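Local atomic coordinates of heme peroxidase (Bacteroides thetaiotaomicron, PDB entry 2GVK), a protein that is a dye-decolorizing peroxidase, probably using a bound haem to oxidise dyes and other substrates at the expense of hydrogen peroxide. Residues A[189-193]-A[277-281]; A[229-235]-A[288-292]; A[242-246]-A[272-276]. All coordinates share one frame. Numbering follows the deposited sequence.

Interaction 1 (A[189-193]-A[277-281]); sequences FVQKY and LENMF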
ATOM      1  N   PHE A 189       4.607  22.043  24.916  1.00 10.85           N
ATOM      2  CA  PHE A 189       5.938  22.404  25.306  1.00 10.49           C
ATOM      3  C   PHE A 189       6.927  21.699  24.395  1.00 10.62           C
ATOM      4  O   PHE A 189       6.770  20.530  24.108  1.00 10.55           O
ATOM      5  CB  PHE A 189       6.179  22.020  26.782  1.00 10.63           C
ATOM      6  CG  PHE A 189       7.453  22.555  27.345  1.00  9.97           C
ATOM      7  CD1 PHE A 189       7.589  23.887  27.619  1.00 11.07           C
ATOM      8  CD2 PHE A 189       8.520  21.697  27.634  1.00 11.50           C
ATOM      9  CE1 PHE A 189       8.761  24.376  28.122  1.00 13.80           C
ATOM     10  CE2 PHE A 189       9.692  22.193  28.163  1.00 12.03           C
ATOM     11  CZ  PHE A 189       9.811  23.509  28.408  1.00 11.96           C
ATOM     12  N   VAL A 190       7.904  22.447  23.882  1.00 10.51           N
ATOM     13  CA  VAL A 190       8.916  21.880  23.027  1.00 10.81           C
ATOM     14  C   VAL A 190      10.325  22.064  23.621  1.00 10.74           C
ATOM     15  O   VAL A 190      10.625  23.082  24.277  1.00 10.77           O
ATOM     16  CB  VAL A 190       8.880  22.501  21.592  1.00 11.03           C
ATOM     17  CG1 VAL A 190       7.558  22.171  20.894  1.00 13.18           C
ATOM     18  CG2 VAL A 190       9.131  23.993  21.646  1.00 13.39           C
ATOM     19  N   GLN A 191      11.168  21.033  23.427  1.00 11.03           N
ATOM     20  CA  GLN A 191      12.592  21.096  23.752  1.00 11.10           C
ATOM     21  C   GLN A 191      13.379  20.368  22.716  1.00 11.20           C
ATOM     22  O   GLN A 191      13.079  19.208  22.420  1.00 11.70           O
ATOM     23  CB  GLN A 191      12.899  20.416  25.086  1.00 11.24           C
ATOM     24  CG  GLN A 191      12.313  21.002  26.266  1.00 11.85           C
ATOM     25  CD  GLN A 191      12.596  20.162  27.496  1.00 12.07           C
ATOM     26  OE1 GLN A 191      12.111  19.031  27.607  1.00 14.93           O
ATOM     27  NE2 GLN A 191      13.397  20.708  28.429  1.00 12.48           N
ATOM     28  N   LYS A 192      14.449  20.989  22.241  1.00 11.35           N
ATOM     29  CA  LYS A 192      15.456  20.279  21.435  1.00 11.69           C
ATOM     30  C   LYS A 192      16.533  19.715  22.348  1.00 11.44           C
ATOM     31  O   LYS A 192      17.133  20.460  23.148  1.00 11.46           O
ATOM     32  CB  LYS A 192      16.117  21.204  20.430  1.00 12.21           C
ATOM     33  CG  LYS A 192      15.304  21.500  19.265  1.00 16.35           C
ATOM     34  CD  LYS A 192      15.968  22.592  18.385  1.00 19.79           C
ATOM     35  CE  LYS A 192      17.147  22.067  17.638  1.00 19.32           C
ATOM     36  NZ  LYS A 192      17.776  23.157  16.780  1.00 22.48           N
ATOM     37  N   TYR A 193      16.758  18.406  22.247  1.00 11.42           N
ATOM     38  CA  TYR A 193      17.826  17.734  22.964  1.00 11.76           C
ATOM     39  C   TYR A 193      18.918  17.288  22.002  1.00 12.18           C
ATOM     40  O   TYR A 193      18.625  16.737  20.943  1.00 12.50           O
ATOM     41  CB  TYR A 193      17.302  16.505  23.683  1.00 12.10           C
ATOM     42  CG  TYR A 193      16.504  16.789  24.924  1.00 12.04           C
ATOM     43  CD1 TYR A 193      17.132  16.909  26.166  1.00 12.49           C
ATOM     44  CD2 TYR A 193      15.120  16.908  24.873  1.00 12.99           C
ATOM     45  CE1 TYR A 193      16.384  17.117  27.334  1.00 12.27           C
ATOM     46  CE2 TYR A 193      14.371  17.141  26.024  1.00 12.38           C
ATOM     47  CZ  TYR A 193      15.015  17.246  27.255  1.00 13.43           C
ATOM     48  OH  TYR A 193      14.266  17.490  28.417  1.00 12.51           O
ATOM     49  N   LEU A 277       9.142  17.793  34.233  1.00 11.94           N
ATOM     50  CA  LEU A 277      10.417  18.467  34.081  1.00 12.04           C
ATOM     51  C   LEU A 277      11.139  18.623  35.421  1.00 12.17           C
ATOM     52  O   LEU A 277      12.360  18.486  35.485  1.00 12.50           O
ATOM     53  CB  LEU A 277      10.231  19.833  33.427  1.00 11.95           C
ATOM     54  CG  LEU A 277       9.790  19.816  31.970  1.00 11.32           C
ATOM     55  CD1 LEU A 277       9.331  21.199  31.547  1.00 10.89           C
ATOM     56  CD2 LEU A 277      10.898  19.334  31.068  1.00 13.54           C
ATOM     57  N   GLU A 278      10.399  18.960  36.474  1.00 12.42           N
ATOM     58  CA  GLU A 278      11.006  19.026  37.830  1.00 12.92           C
ATOM     59  C   GLU A 278      11.608  17.660  38.204  1.00 12.87           C
ATOM     60  O   GLU A 278      12.757  17.580  38.669  1.00 13.10           O
ATOM     61  CB  GLU A 278       9.985  19.437  38.860  1.00 13.44           C
ATOM     62  CG  GLU A 278       9.566  20.899  38.788  1.00 17.90           C
ATOM     63  CD  GLU A 278       8.419  21.229  39.765  1.00 26.62           C
ATOM     64  OE1 GLU A 278       7.969  20.313  40.505  1.00 31.26           O
ATOM     65  OE2 GLU A 278       7.951  22.398  39.774  1.00 32.49           O
ATOM     66  N   ASN A 279      10.837  16.589  37.999  1.00 12.77           N
ATOM     67  CA  ASN A 279      11.319  15.244  38.294  1.00 12.93           C
ATOM     68  C   ASN A 279      12.608  14.920  37.524  1.00 13.00           C
ATOM     69  O   ASN A 279      13.475  14.215  38.026  1.00 13.04           O
ATOM     70  CB  ASN A 279      10.255  14.192  37.957  1.00 12.90           C
ATOM     71  CG  ASN A 279       9.156  14.102  39.000  1.00 13.76           C
ATOM     72  OD1 ASN A 279       9.073  14.918  39.920  1.00 11.86           O
ATOM     73  ND2 ASN A 279       8.296  13.111  38.849  1.00 16.36           N
HETATM   74  N   MSE A 280      12.691  15.381  36.279  1.00 12.91           N
HETATM   75  CA  MSE A 280      13.844  15.087  35.433  1.00 12.92           C
HETATM   76  C   MSE A 280      15.064  15.881  35.827  1.00 12.93           C
HETATM   77  O   MSE A 280      16.165  15.311  36.001  1.00 12.78           O
HETATM   78  CB  MSE A 280      13.522  15.390  33.974  1.00 13.23           C
HETATM   79  CG  MSE A 280      12.522  14.454  33.361  1.00 13.36           C
HETATM   80 SE   MSE A 280      11.975  15.101  31.615  0.70 22.89          SE
HETATM   81  CE  MSE A 280      13.772  14.948  30.679  1.00 18.37           C
ATOM     82  N   PHE A 281      14.896  17.192  35.975  1.00 13.18           N
ATOM     83  CA  PHE A 281      16.048  18.099  36.098  1.00 13.22           C
ATOM     84  C   PHE A 281      16.463  18.370  37.531  1.00 13.27           C
ATOM     85  O   PHE A 281      17.636  18.596  37.794  1.00 13.85           O
ATOM     86  CB  PHE A 281      15.769  19.412  35.351  1.00 13.53           C
ATOM     87  CG  PHE A 281      15.810  19.266  33.848  1.00 12.50           C
ATOM     88  CD1 PHE A 281      14.694  18.796  33.148  1.00 12.62           C
ATOM     89  CD2 PHE A 281      16.973  19.531  33.149  1.00 10.97           C
ATOM     90  CE1 PHE A 281      14.742  18.632  31.789  1.00 12.46           C
ATOM     91  CE2 PHE A 281      17.028  19.386  31.793  1.00 11.74           C
ATOM     92  CZ  PHE A 281      15.921  18.905  31.103  1.00 11.70           C
TER
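Strand 189-193 and the helical turn 277-281 run almost the same way, with 22° between their N-to-C directions, and their axes come no closer than 14.0 Å. Even the nearest CA pair, Phe189 and Leu277, is 10.6 Å apart, so the gap is bridged entirely by side chains. On the strand, alternation sends Phe189, Gln191 and Tyr193 toward the helix. On the helix, Leu277, Met280 (a selenomethionine) and Phe281 share one side, and Phe281 N donates to Leu277 O in the helical i to i+4 hydrogen bond, 2.9 Å. This is how a helix lies on the sheet of a ferredoxin-like domain, the unit of the dimeric alpha/beta-barrel family: helix 270-281 follows strand 258-267 and packs on one face of the sheet, nearly along its inner strand 186-195. At the first end of the contact, Phe189 CE2 meets Leu277 CD1 at 3.5 Å, while the same ring stands edge-to-face with Phe92. Leu277 also reaches the next strand residue of this face, its CD2 lying 3.7 Å from Gln191 OE1. That amide is tied down inside the strand, because Tyr193 OH donates to Gln191 OE1 at 2.8 Å; the pairing gives two polar groups a partner in an otherwise largely apolar layer. At the far end, the phenol tip of Tyr193 touches two helix side chains: Tyr193 OH is 3.4 Å from Met280 CE and 3.5 Å from Phe281 CZ, the last meeting made between ring edges. Gln191 NE2 is 4.1 Å from Phe281 CZ, and Ile95 touches both Leu277 and Phe281.

Interaction 2 (A[229-235]-A[288-292]); sequences GNAHNAV and NTDRL. With EDO (1,2-ethanediol), chain H.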
ATOM      1  N   GLY A 229      15.162   3.854  40.120  1.00 13.81           N
ATOM      2  CA  GLY A 229      14.332   4.996  40.395  1.00 13.33           C
ATOM      3  C   GLY A 229      14.641   6.205  39.554  1.00 12.79           C
ATOM      4  O   GLY A 229      13.841   7.150  39.507  1.00 13.24           O
ATOM      5  N   ASN A 230      15.806   6.202  38.893  1.00 11.92           N
ATOM      6  CA  ASN A 230      16.201   7.342  38.021  1.00 11.32           C
ATOM      7  C   ASN A 230      16.067   7.029  36.519  1.00 11.30           C
ATOM      8  O   ASN A 230      16.513   7.807  35.673  1.00 11.19           O
ATOM      9  CB  ASN A 230      17.618   7.828  38.340  1.00 11.17           C
ATOM     10  CG  ASN A 230      18.676   6.751  38.151  1.00 12.30           C
ATOM     11  OD1 ASN A 230      18.370   5.583  37.919  1.00 13.45           O
ATOM     12  ND2 ASN A 230      19.923   7.149  38.237  1.00 14.44           N
ATOM     13  N   ALA A 231      15.418   5.917  36.203  1.00 11.53           N
ATOM     14  CA  ALA A 231      15.114   5.573  34.800  1.00 11.78           C
ATOM     15  C   ALA A 231      14.199   6.622  34.205  1.00 12.23           C
ATOM     16  O   ALA A 231      13.356   7.195  34.905  1.00 12.41           O
ATOM     17  CB  ALA A 231      14.474   4.208  34.716  1.00 11.94           C
ATOM     18  N   HIS A 232      14.373   6.884  32.929  1.00 12.48           N
ATOM     19  CA  HIS A 232      13.596   7.903  32.236  1.00 13.07           C
ATOM     20  C   HIS A 232      12.097   7.690  32.393  1.00 14.32           C
ATOM     21  O   HIS A 232      11.358   8.634  32.633  1.00 14.57           O
ATOM     22  CB  HIS A 232      13.965   7.916  30.757  1.00 12.97           C
ATOM     23  CG  HIS A 232      13.210   8.920  29.960  1.00 13.11           C
ATOM     24  ND1 HIS A 232      13.366  10.278  30.134  1.00 16.88           N
ATOM     25  CD2 HIS A 232      12.337   8.769  28.932  1.00 17.43           C
ATOM     26  CE1 HIS A 232      12.598  10.918  29.274  1.00 19.17           C
ATOM     27  NE2 HIS A 232      11.959  10.024  28.538  1.00 17.85           N
ATOM     28  N   ASN A 233      11.643   6.461  32.244  1.00 15.55           N
ATOM     29  CA  ASN A 233      10.210   6.204  32.324  1.00 16.85           C
ATOM     30  C   ASN A 233       9.706   6.145  33.771  1.00 17.28           C
ATOM     31  O   ASN A 233       8.525   6.248  34.008  1.00 18.08           O
ATOM     32  CB  ASN A 233       9.836   4.965  31.577  1.00 17.28           C
ATOM     33  CG  ASN A 233       9.989   3.762  32.363  1.00 21.02           C
ATOM     34  OD1 ASN A 233      10.862   3.669  33.220  1.00 24.15           O
ATOM     35  ND2 ASN A 233       9.122   2.790  32.117  1.00 27.63           N
ATOM     36  N   ALA A 234      10.612   5.996  34.732  1.00 17.00           N
ATOM     37  CA  ALA A 234      10.230   6.101  36.121  1.00 17.00           C
ATOM     38  C   ALA A 234       9.996   7.570  36.500  1.00 17.09           C
ATOM     39  O   ALA A 234       8.985   7.902  37.117  1.00 17.08           O
ATOM     40  CB  ALA A 234      11.281   5.487  37.016  1.00 16.85           C
ATOM     41  N   VAL A 235      10.939   8.442  36.151  1.00 17.05           N
ATOM     42  CA  VAL A 235      10.864   9.825  36.604  1.00 17.62           C
ATOM     43  C   VAL A 235       9.850  10.656  35.824  1.00 18.40           C
ATOM     44  O   VAL A 235       9.318  11.600  36.359  1.00 18.22           O
ATOM     45  CB  VAL A 235      12.268  10.560  36.576  1.00 17.43           C
ATOM     46  CG1 VAL A 235      13.337   9.737  37.346  1.00 17.09           C
ATOM     47  CG2 VAL A 235      12.705  10.838  35.178  1.00 18.08           C
ATOM     48  N   ASN A 288      17.591  12.879  42.387  1.00 12.05           N
ATOM     49  CA  ASN A 288      17.156  11.684  41.657  1.00 12.14           C
ATOM     50  C   ASN A 288      16.779  12.035  40.215  1.00 12.61           C
ATOM     51  O   ASN A 288      15.631  11.852  39.791  1.00 12.90           O
ATOM     52  CB  ASN A 288      15.969  11.009  42.366  1.00 12.00           C
ATOM     53  CG  ASN A 288      15.559   9.701  41.699  1.00 12.81           C
ATOM     54  OD1 ASN A 288      16.408   8.940  41.243  1.00 15.20           O
ATOM     55  ND2 ASN A 288      14.265   9.463  41.601  1.00 11.15           N
ATOM     56  N   THR A 289      17.740  12.586  39.492  1.00 12.83           N
ATOM     57  CA  THR A 289      17.484  13.135  38.168  1.00 13.15           C
ATOM     58  C   THR A 289      17.367  12.028  37.097  1.00 12.96           C
ATOM     59  O   THR A 289      17.845  10.894  37.291  1.00 12.88           O
ATOM     60  CB  THR A 289      18.584  14.126  37.767  1.00 13.64           C
ATOM     61  OG1 THR A 289      19.872  13.520  37.941  1.00 15.37           O
ATOM     62  CG2 THR A 289      18.505  15.386  38.626  1.00 15.27           C
ATOM     63  N   ASP A 290      16.704  12.365  35.997  1.00 12.60           N
ATOM     64  CA  ASP A 290      16.591  11.473  34.839  1.00 13.05           C
ATOM     65  C   ASP A 290      17.986  11.064  34.340  1.00 12.99           C
ATOM     66  O   ASP A 290      18.803  11.911  33.933  1.00 12.90           O
ATOM     67  CB  ASP A 290      15.828  12.200  33.720  1.00 13.44           C
ATOM     68  CG  ASP A 290      15.424  11.286  32.585  1.00 15.48           C
ATOM     69  OD1 ASP A 290      15.977  10.176  32.463  1.00 12.58           O
ATOM     70  OD2 ASP A 290      14.557  11.705  31.787  1.00 17.80           O
ATOM     71  N   ARG A 291      18.275   9.786  34.396  1.00 13.03           N
ATOM     72  CA  ARG A 291      19.567   9.280  33.965  0.50 12.89           C
ATOM     73  C   ARG A 291      19.819   9.567  32.470  1.00 12.80           C
ATOM     74  O   ARG A 291      20.946   9.711  32.048  1.00 12.72           O
ATOM     75  CB  ARG A 291      19.646   7.792  34.239  0.50 12.92           C
ATOM     76  CG  ARG A 291      20.857   7.149  33.754  0.50 14.17           C
ATOM     77  CD  ARG A 291      22.027   7.246  34.723  0.50 15.32           C
ATOM     78  NE  ARG A 291      22.997   6.233  34.371  0.50 14.03           N
ATOM     79  CZ  ARG A 291      24.122   6.453  33.714  0.50 14.53           C
ATOM     80  NH1 ARG A 291      24.548   7.680  33.500  0.50 13.07           N
ATOM     81  NH2 ARG A 291      24.872   5.418  33.339  0.50 16.04           N
ATOM     82  N   LEU A 292      18.754   9.674  31.697  1.00 12.57           N
ATOM     83  CA  LEU A 292      18.893   9.959  30.261  1.00 12.62           C
ATOM     84  C   LEU A 292      19.485  11.338  30.026  1.00 12.50           C
ATOM     85  O   LEU A 292      20.091  11.581  28.988  1.00 12.79           O
ATOM     86  CB  LEU A 292      17.560   9.818  29.543  1.00 12.92           C
ATOM     87  CG  LEU A 292      17.587   9.951  28.008  1.00 14.51           C
ATOM     88  CD1 LEU A 292      18.616   9.027  27.359  1.00 14.25           C
ATOM     89  CD2 LEU A 292      16.226   9.691  27.451  1.00 15.38           C
TER
HETATM   90  C1  EDO H 323      10.447  14.204  28.315  1.00 38.43           C
HETATM   91  O1  EDO H 323      10.985  15.557  28.236  1.00 41.46           O
HETATM   92  C2  EDO H 323      10.974  13.328  27.152  1.00 36.19           C
HETATM   93  O2  EDO H 323      10.044  12.214  26.890  1.00 31.34           O
HETATM   94  O   HOH W   1      20.157  10.008  38.460  1.00 28.03           O
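This is a polar loop-to-helix contact in the C-terminal half of the peroxidase, where the loop between helix 270-281 and strand 296-306 runs alongside the start of the short helix 232-235. Three direct hydrogen bonds join the segments. Asn288 ND2 donates to Gly229 O at 3.1 Å, and to Ser284 O as well; Arg291 N donates to Asn230 O at 2.9 Å; and His232 ND1 donates to Asp290 OD2 over a very short 2.5 Å. Water 1 adds a bridge, accepting from Asn230 ND2 at 2.9 Å and donating to Thr289 O at 2.7 Å. The other carboxylate oxygen, Asp290 OD1, takes the backbone N of Leu292 at 2.9 Å in an Asx turn that holds the acid in place. Leu292 CD2 then sits over one face of the imidazole, 4.0 Å from the centroid of the His232 ring, a CH-pi contact. Beneath the polar layer, Val235 CG2 packs on Asp290 CB at 3.7 Å. Dye-decolorizing peroxidases bind haem through a proximal histidine that is hydrogen-bonded to an acidic residue, and the His232-Asp290 pair is consistent with that role, although no haem is present here. With ND1 committed to the carboxylate, His232 NE2 is left to face a bound 1,2-ethanediol, where haem iron would be expected, and makes a weak hydrogen bond to its O2 at 3.3 Å; an acidic partner of this kind would make the histidine a more electron-rich iron ligand.

Interaction 3 (A[242-246]-A[272-276]); sequences LKIVR and TTRRM. With EDO (1,2-ethanediol), chain H.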
ATOM      1  N   LEU A 242      -1.824  11.416  35.876  1.00 18.06           N
ATOM      2  CA  LEU A 242      -1.524  12.684  35.275  1.00 16.49           C
ATOM      3  C   LEU A 242      -0.571  12.414  34.111  1.00 15.04           C
ATOM      4  O   LEU A 242       0.522  11.892  34.312  1.00 14.90           O
ATOM      5  CB  LEU A 242      -0.875  13.595  36.275  1.00 16.37           C
ATOM      6  CG  LEU A 242      -1.757  13.993  37.461  1.00 17.29           C
ATOM      7  CD1 LEU A 242      -0.947  14.734  38.474  1.00 18.68           C
ATOM      8  CD2 LEU A 242      -2.934  14.824  37.001  1.00 20.23           C
ATOM      9  N   LYS A 243      -1.008  12.734  32.908  1.00 14.09           N
ATOM     10  CA  LYS A 243      -0.291  12.344  31.702  1.00 13.31           C
ATOM     11  C   LYS A 243      -0.367  13.405  30.672  1.00 13.08           C
ATOM     12  O   LYS A 243      -1.288  14.237  30.684  1.00 12.94           O
ATOM     13  CB  LYS A 243      -0.898  11.055  31.121  1.00 13.11           C
ATOM     14  CG  LYS A 243      -0.976   9.939  32.104  1.00 15.22           C
ATOM     15  CD  LYS A 243      -1.436   8.646  31.475  1.00 17.25           C
ATOM     16  CE  LYS A 243      -1.385   7.495  32.490  1.00 18.87           C
ATOM     17  NZ  LYS A 243      -1.809   6.217  31.907  1.00 19.88           N
ATOM     18  N   ILE A 244       0.600  13.383  29.758  1.00 13.09           N
ATOM     19  CA  ILE A 244       0.573  14.218  28.591  1.00 13.15           C
ATOM     20  C   ILE A 244       0.735  13.330  27.340  1.00 13.14           C
ATOM     21  O   ILE A 244       0.917  12.113  27.449  1.00 12.81           O
ATOM     22  CB  ILE A 244       1.682  15.287  28.634  1.00 13.41           C
ATOM     23  CG1 ILE A 244       3.069  14.654  28.402  1.00 14.83           C
ATOM     24  CG2 ILE A 244       1.628  16.032  29.961  1.00 13.82           C
ATOM     25  CD1 ILE A 244       4.220  15.672  28.340  1.00 16.35           C
ATOM     26  N   VAL A 245       0.605  13.940  26.170  1.00 13.34           N
ATOM     27  CA  VAL A 245       0.775  13.231  24.902  1.00 13.92           C
ATOM     28  C   VAL A 245       2.056  13.730  24.276  1.00 14.90           C
ATOM     29  O   VAL A 245       2.166  14.888  23.942  1.00 14.20           O
ATOM     30  CB  VAL A 245      -0.401  13.486  23.961  1.00 13.72           C
ATOM     31  CG1 VAL A 245      -0.138  12.876  22.569  1.00 14.27           C
ATOM     32  CG2 VAL A 245      -1.676  12.946  24.569  1.00 14.94           C
ATOM     33  N   ARG A 246       3.026  12.835  24.127  1.00 16.67           N
ATOM     34  CA  ARG A 246       4.392  13.232  23.810  1.00 19.24           C
ATOM     35  C   ARG A 246       4.825  12.670  22.461  1.00 21.19           C
ATOM     36  O   ARG A 246       4.496  11.535  22.116  1.00 21.98           O
ATOM     37  CB  ARG A 246       5.354  12.768  24.906  1.00 19.75           C
ATOM     38  CG  ARG A 246       5.027  13.309  26.288  1.00 24.06           C
ATOM     39  CD  ARG A 246       6.058  12.963  27.350  1.00 27.49           C
ATOM     40  NE  ARG A 246       5.694  11.762  28.096  1.00 28.47           N
ATOM     41  CZ  ARG A 246       6.557  11.010  28.767  1.00 31.52           C
ATOM     42  NH1 ARG A 246       7.843  11.333  28.788  1.00 31.59           N
ATOM     43  NH2 ARG A 246       6.136   9.935  29.418  1.00 34.47           N
ATOM     44  N   THR A 272       1.327  19.490  34.658  1.00 10.83           N
ATOM     45  CA  THR A 272       1.791  18.111  34.553  1.00 10.84           C
ATOM     46  C   THR A 272       3.156  18.064  33.880  1.00 10.97           C
ATOM     47  O   THR A 272       4.093  17.397  34.359  1.00 10.95           O
ATOM     48  CB  THR A 272       0.783  17.246  33.792  1.00 11.00           C
ATOM     49  OG1 THR A 272      -0.421  17.118  34.574  1.00 12.59           O
ATOM     50  CG2 THR A 272       1.337  15.859  33.519  1.00 12.29           C
ATOM     51  N   THR A 273       3.269  18.767  32.768  1.00 11.21           N
ATOM     52  CA  THR A 273       4.527  18.833  32.046  1.00 11.38           C
ATOM     53  C   THR A 273       5.612  19.423  32.935  1.00 11.64           C
ATOM     54  O   THR A 273       6.728  18.900  32.997  1.00 11.58           O
ATOM     55  CB  THR A 273       4.390  19.690  30.772  1.00 11.27           C
ATOM     56  OG1 THR A 273       3.239  19.259  30.044  1.00 11.01           O
ATOM     57  CG2 THR A 273       5.649  19.567  29.897  1.00 11.13           C
ATOM     58  N   ARG A 274       5.262  20.457  33.677  1.00 12.04           N
ATOM     59  CA  ARG A 274       6.243  21.113  34.518  0.70 12.41           C
ATOM     60  C   ARG A 274       6.682  20.194  35.656  1.00 12.01           C
ATOM     61  O   ARG A 274       7.858  20.131  35.968  1.00 12.28           O
ATOM     62  CB  ARG A 274       5.744  22.453  35.069  0.70 12.79           C
ATOM     63  CG  ARG A 274       6.882  23.212  35.761  0.70 17.43           C
ATOM     64  CD  ARG A 274       6.520  24.584  36.265  0.70 22.48           C
ATOM     65  NE  ARG A 274       7.580  25.063  37.168  0.70 25.64           N
ATOM     66  CZ  ARG A 274       8.734  25.616  36.770  0.70 26.33           C
ATOM     67  NH1 ARG A 274       8.967  25.855  35.489  0.70 24.49           N
ATOM     68  NH2 ARG A 274       9.636  25.979  37.677  0.70 28.23           N
ATOM     69  N   ARG A 275       5.758  19.410  36.203  1.00 11.84           N
ATOM     70  CA  ARG A 275       6.116  18.462  37.257  1.00 11.97           C
ATOM     71  C   ARG A 275       7.058  17.376  36.734  1.00 11.99           C
ATOM     72  O   ARG A 275       8.001  16.973  37.419  1.00 11.83           O
ATOM     73  CB  ARG A 275       4.865  17.832  37.870  1.00 11.88           C
ATOM     74  CG  ARG A 275       5.154  16.718  38.872  1.00 14.75           C
ATOM     75  CD  ARG A 275       4.239  16.717  40.091  1.00 17.87           C
ATOM     76  NE  ARG A 275       4.236  18.000  40.782  1.00 16.37           N
ATOM     77  CZ  ARG A 275       3.618  18.220  41.936  1.00 15.32           C
ATOM     78  NH1 ARG A 275       2.948  17.241  42.529  1.00 15.56           N
ATOM     79  NH2 ARG A 275       3.664  19.420  42.501  1.00 14.85           N
HETATM   80  N   MSE A 276       6.792  16.912  35.516  1.00 12.02           N
HETATM   81  CA  MSE A 276       7.658  15.958  34.823  0.70 12.13           C
HETATM   82  C   MSE A 276       9.069  16.542  34.688  1.00 12.07           C
HETATM   83  O   MSE A 276      10.061  15.890  34.998  1.00 12.07           O
HETATM   84  CB  MSE A 276       7.073  15.644  33.441  0.70 12.29           C
HETATM   85  CG  MSE A 276       7.869  14.669  32.625  0.70 13.83           C
HETATM   86 SE   MSE A 276       7.305  14.661  30.758  0.40 19.14          SE
HETATM   87  CE  MSE A 276       8.224  16.319  30.178  0.70 17.39           C
TER
HETATM   88  C1  EDO H 323      10.447  14.204  28.315  1.00 38.43           C
HETATM   89  O1  EDO H 323      10.985  15.557  28.236  1.00 41.46           O
HETATM   90  C2  EDO H 323      10.974  13.328  27.152  1.00 36.19           C
HETATM   91  O2  EDO H 323      10.044  12.214  26.890  1.00 31.34           O
HETATM   92  O   HOH W   2      -2.428  15.667  33.572  1.00 21.78           O
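Thr272, Ile244 and Met276 (a selenomethionine) make up most of this contact, in which the approach to strand 245-253 meets the first half of helix 270-281. The methyls Ile244 CG2 and Thr272 CG2 touch at 3.6 Å, and Ile244 CG2 is equally close to Thr273 OG1; one turn further along, Ile244 CD1 lies 4.0 Å from Met276 SE. Ile244 thus fills the space between strand and helix, with Ala267 beside it. At the outer end, Thr272 OG1 shares water 2 at 2.7 Å, and Lys243 N donates weakly to the same water at 3.3 Å. At the inner end Arg246 NH1 passes 3.9 Å from Met276 SE and makes a weak 3.0 Å hydrogen bond to O2 of a 1,2-ethanediol that Asn248 also holds. The family has an arginine on the distal side of its haem, and Arg246 is probably that residue; the contact is thus mainly apolar where Ile244 meets Thr272 and Met276, with the water at one end and the guanidinium at the other.

Along the chain the segments come in the order 189-193, 229-235, 242-246, 272-276, 277-281 and 288-292, so interactions 1 and 2 interleave and interaction 3 falls within both spans. Helix 270-281 is the common element: its first half serves interaction 3, its last turn interaction 1, whose centres lie about 10 Å apart, and both reach the same antiparallel sheet. Interaction 2, centred about 12 Å from interaction 1 and 15 Å from interaction 3, joins the end of the helix through Met280 O to Asp290 N, 3.0 Å. One ethanediol touches His232, Arg246 and Met280, so all three contacts border one small-molecule site, which is consistent with an empty haem pocket.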